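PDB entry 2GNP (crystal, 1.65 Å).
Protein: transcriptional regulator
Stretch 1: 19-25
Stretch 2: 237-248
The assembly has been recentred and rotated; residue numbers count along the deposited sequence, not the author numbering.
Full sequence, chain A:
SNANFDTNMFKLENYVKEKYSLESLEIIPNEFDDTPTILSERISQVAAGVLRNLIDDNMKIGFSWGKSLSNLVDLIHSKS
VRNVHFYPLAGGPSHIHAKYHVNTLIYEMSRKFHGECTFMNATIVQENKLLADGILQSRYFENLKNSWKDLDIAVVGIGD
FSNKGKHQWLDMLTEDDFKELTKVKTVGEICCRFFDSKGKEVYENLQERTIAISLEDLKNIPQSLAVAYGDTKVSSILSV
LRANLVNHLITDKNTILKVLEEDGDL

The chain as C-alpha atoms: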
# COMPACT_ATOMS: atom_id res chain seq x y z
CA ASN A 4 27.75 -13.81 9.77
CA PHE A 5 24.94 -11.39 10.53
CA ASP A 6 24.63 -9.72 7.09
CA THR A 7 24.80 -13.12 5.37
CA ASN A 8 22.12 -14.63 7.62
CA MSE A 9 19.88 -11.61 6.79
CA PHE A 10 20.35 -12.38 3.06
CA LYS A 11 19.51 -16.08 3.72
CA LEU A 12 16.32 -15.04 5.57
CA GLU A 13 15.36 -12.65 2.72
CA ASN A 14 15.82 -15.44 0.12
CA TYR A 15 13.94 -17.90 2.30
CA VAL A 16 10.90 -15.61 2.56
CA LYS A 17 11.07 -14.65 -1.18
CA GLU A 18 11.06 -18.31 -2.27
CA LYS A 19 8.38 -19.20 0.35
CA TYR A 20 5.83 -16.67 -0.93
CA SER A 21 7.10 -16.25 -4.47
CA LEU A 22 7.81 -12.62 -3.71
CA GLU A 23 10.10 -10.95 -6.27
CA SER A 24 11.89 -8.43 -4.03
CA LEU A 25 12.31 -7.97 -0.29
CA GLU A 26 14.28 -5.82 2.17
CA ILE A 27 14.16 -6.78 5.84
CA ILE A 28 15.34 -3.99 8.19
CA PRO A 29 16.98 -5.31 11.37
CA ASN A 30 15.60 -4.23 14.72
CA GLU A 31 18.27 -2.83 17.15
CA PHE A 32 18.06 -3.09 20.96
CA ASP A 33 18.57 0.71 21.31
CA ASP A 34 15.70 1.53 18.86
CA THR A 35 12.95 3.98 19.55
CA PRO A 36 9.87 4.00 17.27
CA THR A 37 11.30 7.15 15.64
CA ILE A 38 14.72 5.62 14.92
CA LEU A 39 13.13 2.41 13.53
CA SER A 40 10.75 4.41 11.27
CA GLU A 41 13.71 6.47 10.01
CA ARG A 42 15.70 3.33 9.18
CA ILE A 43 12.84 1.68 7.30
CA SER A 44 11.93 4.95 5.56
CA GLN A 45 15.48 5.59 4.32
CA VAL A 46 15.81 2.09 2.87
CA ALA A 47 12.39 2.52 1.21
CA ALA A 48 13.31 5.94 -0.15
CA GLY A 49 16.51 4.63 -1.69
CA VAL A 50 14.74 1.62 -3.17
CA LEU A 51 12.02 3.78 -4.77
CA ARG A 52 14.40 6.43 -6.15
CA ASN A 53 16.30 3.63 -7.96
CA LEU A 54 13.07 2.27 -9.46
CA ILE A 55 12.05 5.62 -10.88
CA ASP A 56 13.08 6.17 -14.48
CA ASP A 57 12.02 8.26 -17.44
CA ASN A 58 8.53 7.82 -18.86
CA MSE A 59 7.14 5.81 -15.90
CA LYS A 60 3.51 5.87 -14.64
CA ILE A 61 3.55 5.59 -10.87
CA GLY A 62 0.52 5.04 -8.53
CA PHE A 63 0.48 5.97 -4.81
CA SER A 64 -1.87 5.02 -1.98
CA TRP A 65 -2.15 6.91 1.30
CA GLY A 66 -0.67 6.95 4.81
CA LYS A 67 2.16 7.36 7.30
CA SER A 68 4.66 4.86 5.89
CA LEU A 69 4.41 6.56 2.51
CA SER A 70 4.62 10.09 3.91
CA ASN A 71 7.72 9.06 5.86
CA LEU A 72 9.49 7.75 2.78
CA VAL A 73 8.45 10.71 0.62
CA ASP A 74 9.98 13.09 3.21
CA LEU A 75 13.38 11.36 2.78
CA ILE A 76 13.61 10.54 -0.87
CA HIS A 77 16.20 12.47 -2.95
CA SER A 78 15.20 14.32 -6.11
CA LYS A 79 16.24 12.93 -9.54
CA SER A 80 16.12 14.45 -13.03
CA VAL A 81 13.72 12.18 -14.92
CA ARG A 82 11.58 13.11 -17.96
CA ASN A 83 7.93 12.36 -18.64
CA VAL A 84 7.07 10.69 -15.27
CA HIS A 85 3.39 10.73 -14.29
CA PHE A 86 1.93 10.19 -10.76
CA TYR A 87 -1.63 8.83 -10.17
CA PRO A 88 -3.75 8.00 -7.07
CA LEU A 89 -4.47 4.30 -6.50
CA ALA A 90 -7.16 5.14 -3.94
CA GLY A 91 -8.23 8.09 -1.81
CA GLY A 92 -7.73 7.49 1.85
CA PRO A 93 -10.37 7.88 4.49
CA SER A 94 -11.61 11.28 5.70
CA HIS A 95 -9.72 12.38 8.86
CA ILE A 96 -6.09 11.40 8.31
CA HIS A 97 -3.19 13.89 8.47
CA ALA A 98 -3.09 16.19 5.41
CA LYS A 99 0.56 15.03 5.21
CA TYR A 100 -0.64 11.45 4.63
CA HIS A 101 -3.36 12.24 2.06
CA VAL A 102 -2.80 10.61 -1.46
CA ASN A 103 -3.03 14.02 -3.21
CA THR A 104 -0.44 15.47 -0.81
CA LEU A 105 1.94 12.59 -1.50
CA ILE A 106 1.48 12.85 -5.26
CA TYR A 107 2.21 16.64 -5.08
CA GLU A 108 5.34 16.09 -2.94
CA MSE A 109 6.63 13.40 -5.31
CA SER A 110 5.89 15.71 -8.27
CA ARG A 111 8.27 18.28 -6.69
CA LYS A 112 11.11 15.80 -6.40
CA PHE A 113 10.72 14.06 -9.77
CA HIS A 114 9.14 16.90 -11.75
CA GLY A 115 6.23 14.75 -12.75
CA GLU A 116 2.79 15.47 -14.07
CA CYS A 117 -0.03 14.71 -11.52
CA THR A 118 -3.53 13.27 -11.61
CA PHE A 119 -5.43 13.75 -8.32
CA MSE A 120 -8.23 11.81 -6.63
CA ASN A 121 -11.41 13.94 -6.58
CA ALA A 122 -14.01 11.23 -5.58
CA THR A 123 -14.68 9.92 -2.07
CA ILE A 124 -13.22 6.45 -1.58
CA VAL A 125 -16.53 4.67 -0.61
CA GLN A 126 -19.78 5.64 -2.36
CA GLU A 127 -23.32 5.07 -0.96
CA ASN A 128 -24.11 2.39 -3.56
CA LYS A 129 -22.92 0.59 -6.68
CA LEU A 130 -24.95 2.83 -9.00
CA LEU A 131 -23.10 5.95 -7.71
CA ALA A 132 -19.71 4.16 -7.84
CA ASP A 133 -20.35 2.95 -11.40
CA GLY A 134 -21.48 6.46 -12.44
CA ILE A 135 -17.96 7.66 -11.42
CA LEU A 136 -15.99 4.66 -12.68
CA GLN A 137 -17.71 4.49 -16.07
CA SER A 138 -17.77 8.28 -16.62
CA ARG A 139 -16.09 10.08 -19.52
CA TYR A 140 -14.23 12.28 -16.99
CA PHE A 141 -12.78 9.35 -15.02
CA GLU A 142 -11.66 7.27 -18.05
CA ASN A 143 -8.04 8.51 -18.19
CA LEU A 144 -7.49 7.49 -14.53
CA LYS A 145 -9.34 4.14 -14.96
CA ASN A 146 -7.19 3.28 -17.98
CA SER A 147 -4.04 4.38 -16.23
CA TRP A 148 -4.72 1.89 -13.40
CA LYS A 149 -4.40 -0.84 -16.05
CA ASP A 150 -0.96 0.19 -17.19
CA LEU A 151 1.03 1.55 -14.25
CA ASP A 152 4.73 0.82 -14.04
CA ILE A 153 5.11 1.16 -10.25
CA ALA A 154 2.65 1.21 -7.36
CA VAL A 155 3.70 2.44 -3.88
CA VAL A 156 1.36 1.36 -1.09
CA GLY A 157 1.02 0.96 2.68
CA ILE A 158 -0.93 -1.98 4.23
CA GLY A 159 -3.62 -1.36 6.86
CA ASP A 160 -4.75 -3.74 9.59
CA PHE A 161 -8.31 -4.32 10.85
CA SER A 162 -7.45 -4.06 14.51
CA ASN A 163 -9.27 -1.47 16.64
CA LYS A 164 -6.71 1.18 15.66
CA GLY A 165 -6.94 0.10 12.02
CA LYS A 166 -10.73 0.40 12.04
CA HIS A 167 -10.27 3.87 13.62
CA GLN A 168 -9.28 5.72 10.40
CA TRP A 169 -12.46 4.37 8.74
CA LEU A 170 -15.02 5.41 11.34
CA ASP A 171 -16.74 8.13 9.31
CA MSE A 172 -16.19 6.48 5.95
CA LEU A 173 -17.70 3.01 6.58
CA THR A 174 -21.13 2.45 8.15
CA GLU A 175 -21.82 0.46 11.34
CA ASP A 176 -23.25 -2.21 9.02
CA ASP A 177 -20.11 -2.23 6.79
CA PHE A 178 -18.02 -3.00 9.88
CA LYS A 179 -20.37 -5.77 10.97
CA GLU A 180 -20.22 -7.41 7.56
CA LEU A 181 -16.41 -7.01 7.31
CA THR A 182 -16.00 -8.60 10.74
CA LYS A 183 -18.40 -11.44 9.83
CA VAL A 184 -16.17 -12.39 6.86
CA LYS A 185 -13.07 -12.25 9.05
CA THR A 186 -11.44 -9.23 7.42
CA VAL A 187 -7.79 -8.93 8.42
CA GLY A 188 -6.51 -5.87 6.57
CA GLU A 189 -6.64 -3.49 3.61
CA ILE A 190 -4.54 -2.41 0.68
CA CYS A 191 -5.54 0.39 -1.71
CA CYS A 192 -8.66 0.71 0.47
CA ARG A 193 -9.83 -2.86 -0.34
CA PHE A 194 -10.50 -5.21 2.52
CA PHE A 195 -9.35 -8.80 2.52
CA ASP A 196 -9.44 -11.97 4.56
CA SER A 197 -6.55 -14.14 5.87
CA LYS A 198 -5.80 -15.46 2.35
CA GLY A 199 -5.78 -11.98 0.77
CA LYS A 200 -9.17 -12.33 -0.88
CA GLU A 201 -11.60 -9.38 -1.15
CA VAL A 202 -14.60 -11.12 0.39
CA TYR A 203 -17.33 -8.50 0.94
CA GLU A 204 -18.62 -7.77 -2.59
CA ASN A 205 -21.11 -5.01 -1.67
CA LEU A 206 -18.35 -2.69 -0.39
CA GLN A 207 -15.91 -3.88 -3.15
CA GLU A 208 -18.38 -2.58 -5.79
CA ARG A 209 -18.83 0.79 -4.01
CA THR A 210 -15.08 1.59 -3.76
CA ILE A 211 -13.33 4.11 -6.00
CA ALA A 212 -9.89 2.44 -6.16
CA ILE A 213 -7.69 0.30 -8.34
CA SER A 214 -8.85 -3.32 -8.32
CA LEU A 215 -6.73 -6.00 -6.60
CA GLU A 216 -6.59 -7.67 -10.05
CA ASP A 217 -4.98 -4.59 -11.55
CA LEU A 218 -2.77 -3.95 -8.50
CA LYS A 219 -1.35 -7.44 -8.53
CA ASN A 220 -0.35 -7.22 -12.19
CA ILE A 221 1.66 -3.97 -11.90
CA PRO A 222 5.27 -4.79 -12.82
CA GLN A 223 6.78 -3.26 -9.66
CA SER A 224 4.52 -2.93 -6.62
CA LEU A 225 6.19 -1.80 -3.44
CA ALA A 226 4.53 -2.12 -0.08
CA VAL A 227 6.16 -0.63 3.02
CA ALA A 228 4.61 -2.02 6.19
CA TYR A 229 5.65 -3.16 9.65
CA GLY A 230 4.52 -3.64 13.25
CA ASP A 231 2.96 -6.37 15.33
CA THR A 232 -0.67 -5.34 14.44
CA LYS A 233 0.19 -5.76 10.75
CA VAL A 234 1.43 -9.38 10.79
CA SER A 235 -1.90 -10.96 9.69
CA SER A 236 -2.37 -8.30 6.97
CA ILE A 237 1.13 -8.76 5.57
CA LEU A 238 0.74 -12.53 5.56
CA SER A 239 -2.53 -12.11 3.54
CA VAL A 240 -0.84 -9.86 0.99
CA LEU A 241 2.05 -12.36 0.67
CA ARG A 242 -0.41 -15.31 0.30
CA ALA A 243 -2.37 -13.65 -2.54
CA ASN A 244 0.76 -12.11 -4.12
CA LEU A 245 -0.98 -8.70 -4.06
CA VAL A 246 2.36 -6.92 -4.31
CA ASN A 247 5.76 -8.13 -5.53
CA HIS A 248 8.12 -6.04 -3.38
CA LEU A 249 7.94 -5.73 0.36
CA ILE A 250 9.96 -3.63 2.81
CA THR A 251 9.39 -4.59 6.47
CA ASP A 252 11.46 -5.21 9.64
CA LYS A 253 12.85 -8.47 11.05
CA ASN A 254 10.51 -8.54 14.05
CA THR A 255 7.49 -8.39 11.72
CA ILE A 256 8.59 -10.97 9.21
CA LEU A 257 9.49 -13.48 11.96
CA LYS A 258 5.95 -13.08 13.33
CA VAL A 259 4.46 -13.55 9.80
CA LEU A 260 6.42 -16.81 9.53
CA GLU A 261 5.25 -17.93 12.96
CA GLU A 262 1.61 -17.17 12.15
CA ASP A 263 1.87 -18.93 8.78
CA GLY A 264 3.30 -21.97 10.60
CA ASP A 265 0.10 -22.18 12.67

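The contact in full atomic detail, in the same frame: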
# COMPACT_ATOMS: atom_id res chain seq x y z
N LYS A 19 9.56 -18.65 -0.35
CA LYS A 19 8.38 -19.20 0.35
C LYS A 19 7.07 -18.65 -0.24
O LYS A 19 6.11 -19.40 -0.43
CB LYS A 19 8.45 -19.01 1.88
CG LYS A 19 7.28 -19.65 2.66
CD LYS A 19 7.43 -19.44 4.15
CE LYS A 19 6.37 -20.14 4.99
NZ LYS A 19 6.62 -21.64 4.98
N TYR A 20 7.05 -17.35 -0.49
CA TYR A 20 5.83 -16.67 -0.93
C TYR A 20 5.84 -16.29 -2.38
O TYR A 20 4.88 -15.71 -2.89
CB TYR A 20 5.56 -15.44 -0.07
CG TYR A 20 5.36 -15.82 1.37
CD1 TYR A 20 6.35 -15.58 2.33
CD2 TYR A 20 4.19 -16.47 1.77
CE1 TYR A 20 6.17 -15.96 3.68
CE2 TYR A 20 3.98 -16.83 3.08
CZ TYR A 20 4.96 -16.60 4.06
OH TYR A 20 4.82 -16.97 5.40
N SER A 21 6.94 -16.61 -3.07
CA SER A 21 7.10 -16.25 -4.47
C SER A 21 7.04 -14.74 -4.70
O SER A 21 6.43 -14.20 -5.65
CB SER A 21 6.20 -17.07 -5.39
OG SER A 21 6.15 -16.50 -6.70
N LEU A 22 7.75 -14.08 -3.80
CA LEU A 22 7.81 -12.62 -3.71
C LEU A 22 9.08 -12.23 -4.46
O LEU A 22 10.19 -12.74 -4.15
CB LEU A 22 7.91 -12.24 -2.22
CG LEU A 22 8.21 -10.78 -1.97
CD1 LEU A 22 6.92 -10.00 -2.29
CD2 LEU A 22 8.58 -10.51 -0.52
N GLU A 23 8.97 -11.35 -5.44
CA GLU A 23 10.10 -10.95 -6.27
C GLU A 23 11.25 -10.20 -5.57
O GLU A 23 12.42 -10.50 -5.81
CB GLU A 23 9.56 -10.18 -7.49
CG GLU A 23 10.61 -9.64 -8.40
CD GLU A 23 10.01 -9.02 -9.70
OE1 GLU A 23 9.01 -9.56 -10.27
OE2 GLU A 23 10.57 -8.00 -10.15
N SER A 24 10.91 -9.26 -4.70
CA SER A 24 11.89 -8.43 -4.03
C SER A 24 11.51 -8.20 -2.60
O SER A 24 10.33 -8.11 -2.28
CB SER A 24 11.99 -7.04 -4.67
OG SER A 24 12.34 -7.15 -6.03
N LEU A 25 12.51 -8.10 -1.75
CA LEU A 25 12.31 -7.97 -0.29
C LEU A 25 13.51 -7.36 0.44
O LEU A 25 14.62 -7.81 0.19
CB LEU A 25 12.10 -9.36 0.32
CG LEU A 25 11.95 -9.45 1.82
CD1 LEU A 25 10.78 -8.69 2.38
CD2 LEU A 25 11.83 -10.93 2.19
N ILE A 237 -0.01 -8.51 6.44
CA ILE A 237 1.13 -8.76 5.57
C ILE A 237 1.12 -10.21 5.09
O ILE A 237 1.33 -10.50 3.90
CB ILE A 237 2.46 -8.38 6.29
CG1 ILE A 237 2.52 -6.82 6.54
CG2 ILE A 237 3.64 -8.82 5.48
CD1 ILE A 237 3.63 -6.44 7.48
N LEU A 238 0.76 -11.13 5.98
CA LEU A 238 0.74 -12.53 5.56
C LEU A 238 -0.32 -12.73 4.44
O LEU A 238 -0.09 -13.45 3.45
CB LEU A 238 0.42 -13.38 6.78
CG LEU A 238 0.26 -14.90 6.52
CD1 LEU A 238 1.51 -15.51 5.85
CD2 LEU A 238 -0.05 -15.54 7.85
N SER A 239 -1.44 -12.04 4.56
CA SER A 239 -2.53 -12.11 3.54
C SER A 239 -2.03 -11.64 2.19
O SER A 239 -2.17 -12.30 1.15
CB SER A 239 -3.73 -11.26 3.89
OG SER A 239 -4.39 -11.70 5.05
N VAL A 240 -1.38 -10.47 2.22
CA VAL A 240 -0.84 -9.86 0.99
C VAL A 240 0.20 -10.79 0.35
O VAL A 240 0.22 -10.96 -0.88
CB VAL A 240 -0.23 -8.49 1.41
CG1 VAL A 240 0.60 -7.98 0.31
CG2 VAL A 240 -1.42 -7.51 1.78
N LEU A 241 1.05 -11.40 1.18
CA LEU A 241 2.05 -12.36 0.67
C LEU A 241 1.36 -13.60 0.01
O LEU A 241 1.75 -14.06 -1.07
CB LEU A 241 2.96 -12.80 1.78
CG LEU A 241 3.85 -11.68 2.30
CD1 LEU A 241 4.64 -12.18 3.52
CD2 LEU A 241 4.79 -11.29 1.15
N ARG A 242 0.42 -14.18 0.77
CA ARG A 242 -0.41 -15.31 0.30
C ARG A 242 -1.05 -15.14 -1.06
O ARG A 242 -0.97 -16.07 -1.88
CB ARG A 242 -1.48 -15.69 1.34
CG ARG A 242 -0.89 -16.60 2.37
CD ARG A 242 -1.87 -16.72 3.56
NE ARG A 242 -1.33 -17.63 4.57
CZ ARG A 242 -1.95 -17.89 5.72
NH1 ARG A 242 -3.09 -17.28 5.99
NH2 ARG A 242 -1.45 -18.75 6.60
N ALA A 243 -1.63 -13.96 -1.31
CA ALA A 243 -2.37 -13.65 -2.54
C ALA A 243 -1.48 -12.96 -3.57
O ALA A 243 -1.93 -12.58 -4.67
CB ALA A 243 -3.58 -12.80 -2.20
N ASN A 244 -0.20 -12.79 -3.21
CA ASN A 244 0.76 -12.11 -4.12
C ASN A 244 0.22 -10.78 -4.61
O ASN A 244 0.31 -10.47 -5.80
CB ASN A 244 1.17 -12.99 -5.31
CG ASN A 244 1.86 -14.26 -4.86
OD1 ASN A 244 1.28 -15.33 -4.85
ND2 ASN A 244 3.11 -14.13 -4.49
N LEU A 245 -0.39 -10.03 -3.70
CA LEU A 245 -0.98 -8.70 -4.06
C LEU A 245 0.04 -7.65 -4.43
O LEU A 245 -0.28 -6.78 -5.23
CB LEU A 245 -1.93 -8.15 -3.02
CG LEU A 245 -3.09 -9.10 -2.65
CD1 LEU A 245 -4.02 -8.48 -1.56
CD2 LEU A 245 -3.93 -9.47 -3.92
N VAL A 246 1.24 -7.71 -3.85
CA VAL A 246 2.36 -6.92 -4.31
C VAL A 246 3.56 -7.84 -4.51
O VAL A 246 3.57 -9.00 -4.09
CB VAL A 246 2.75 -5.81 -3.26
CG1 VAL A 246 1.52 -4.89 -2.95
CG2 VAL A 246 3.22 -6.51 -2.03
N ASN A 247 4.55 -7.34 -5.21
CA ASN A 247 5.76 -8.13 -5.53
C ASN A 247 7.03 -7.63 -4.90
O ASN A 247 8.08 -8.17 -5.19
CB ASN A 247 5.93 -8.38 -7.05
CG ASN A 247 6.02 -7.13 -7.84
OD1 ASN A 247 6.53 -6.12 -7.36
ND2 ASN A 247 5.41 -7.14 -9.05
N HIS A 248 6.94 -6.57 -4.09
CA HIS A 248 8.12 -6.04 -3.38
C HIS A 248 7.70 -5.53 -2.02
O HIS A 248 6.81 -4.66 -1.92
CB HIS A 248 8.71 -4.91 -4.19
CG HIS A 248 10.09 -4.46 -3.74
ND1 HIS A 248 10.95 -3.81 -4.60
CD2 HIS A 248 10.73 -4.56 -2.55
CE1 HIS A 248 12.08 -3.52 -3.95
NE2 HIS A 248 11.97 -3.97 -2.71
O HOH W 1 2.38 -16.60 -2.04
O HOH W 2 4.03 -13.05 -2.27
O HOH W 3 9.46 -6.59 -7.42

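Two helix ends and a short parallel pairing bring these stretches together, burying 557 Å² summed over both sides. The main bump is Tyr20. Its CA-to-CB bond points toward stretch 2, and chi1 in the m well (-61°) lays the ring along the helix at Leu238 and Leu241. Leu241 covers one ring face: its CD1 lies 4.2 Å from the Tyr20 ring centroid, 17° off the ring normal, and its CB is 3.9 Å from Tyr20 CD2. Leu238 CD1 reaches the far end of the ring, 3.6 Å from Tyr20 OH. A flat aromatic suits this place, since it offers a broad face to Leu241, with Leu238 CD1 near its hydroxyl end, while that hydroxyl is hydrogen-bonded elsewhere in the structure.

Where both helices end, polar groups take over. Asn244, at positive phi in a Schellman motif, sends ND2 to Tyr20 O (2.9 Å, N-H...O angle 148°). Water 2 donates to the same Tyr20 O (2.9 Å) and to Leu241 O (2.8 Å), so carbonyls at the two helix ends share a solvent link.

Leu22 fills the next hollow. Its CA-to-CB bond points sideways, but its end comes nearer: Leu22 CD1 sits 3.5 Å from Asn247 C, and CD1 and CD2 of Leu22 each lie 4.2 Å from Leu241 CD2. The apolar end of the side chain thus packs on the backbone at Asn247 and against Leu241 at once.

Beyond it, Ser24 pairs in parallel with His248, their CA atoms 4.5 Å apart. Ser24 N donates to Asn247 O (3.1 Å, 145°), and His248 CA makes a CA-H...O contact with Ser24 O (3.2 Å, 158° at H). Both side chains occupy the same sheet face, where Ser24 CB stands 3.3 Å from the His248 ring centroid, 9° off its normal. This is a CH-pi contact over the ring face; with chi1 in the m well (-59°), Ser24 OG lies farther from the ring centre than CB does.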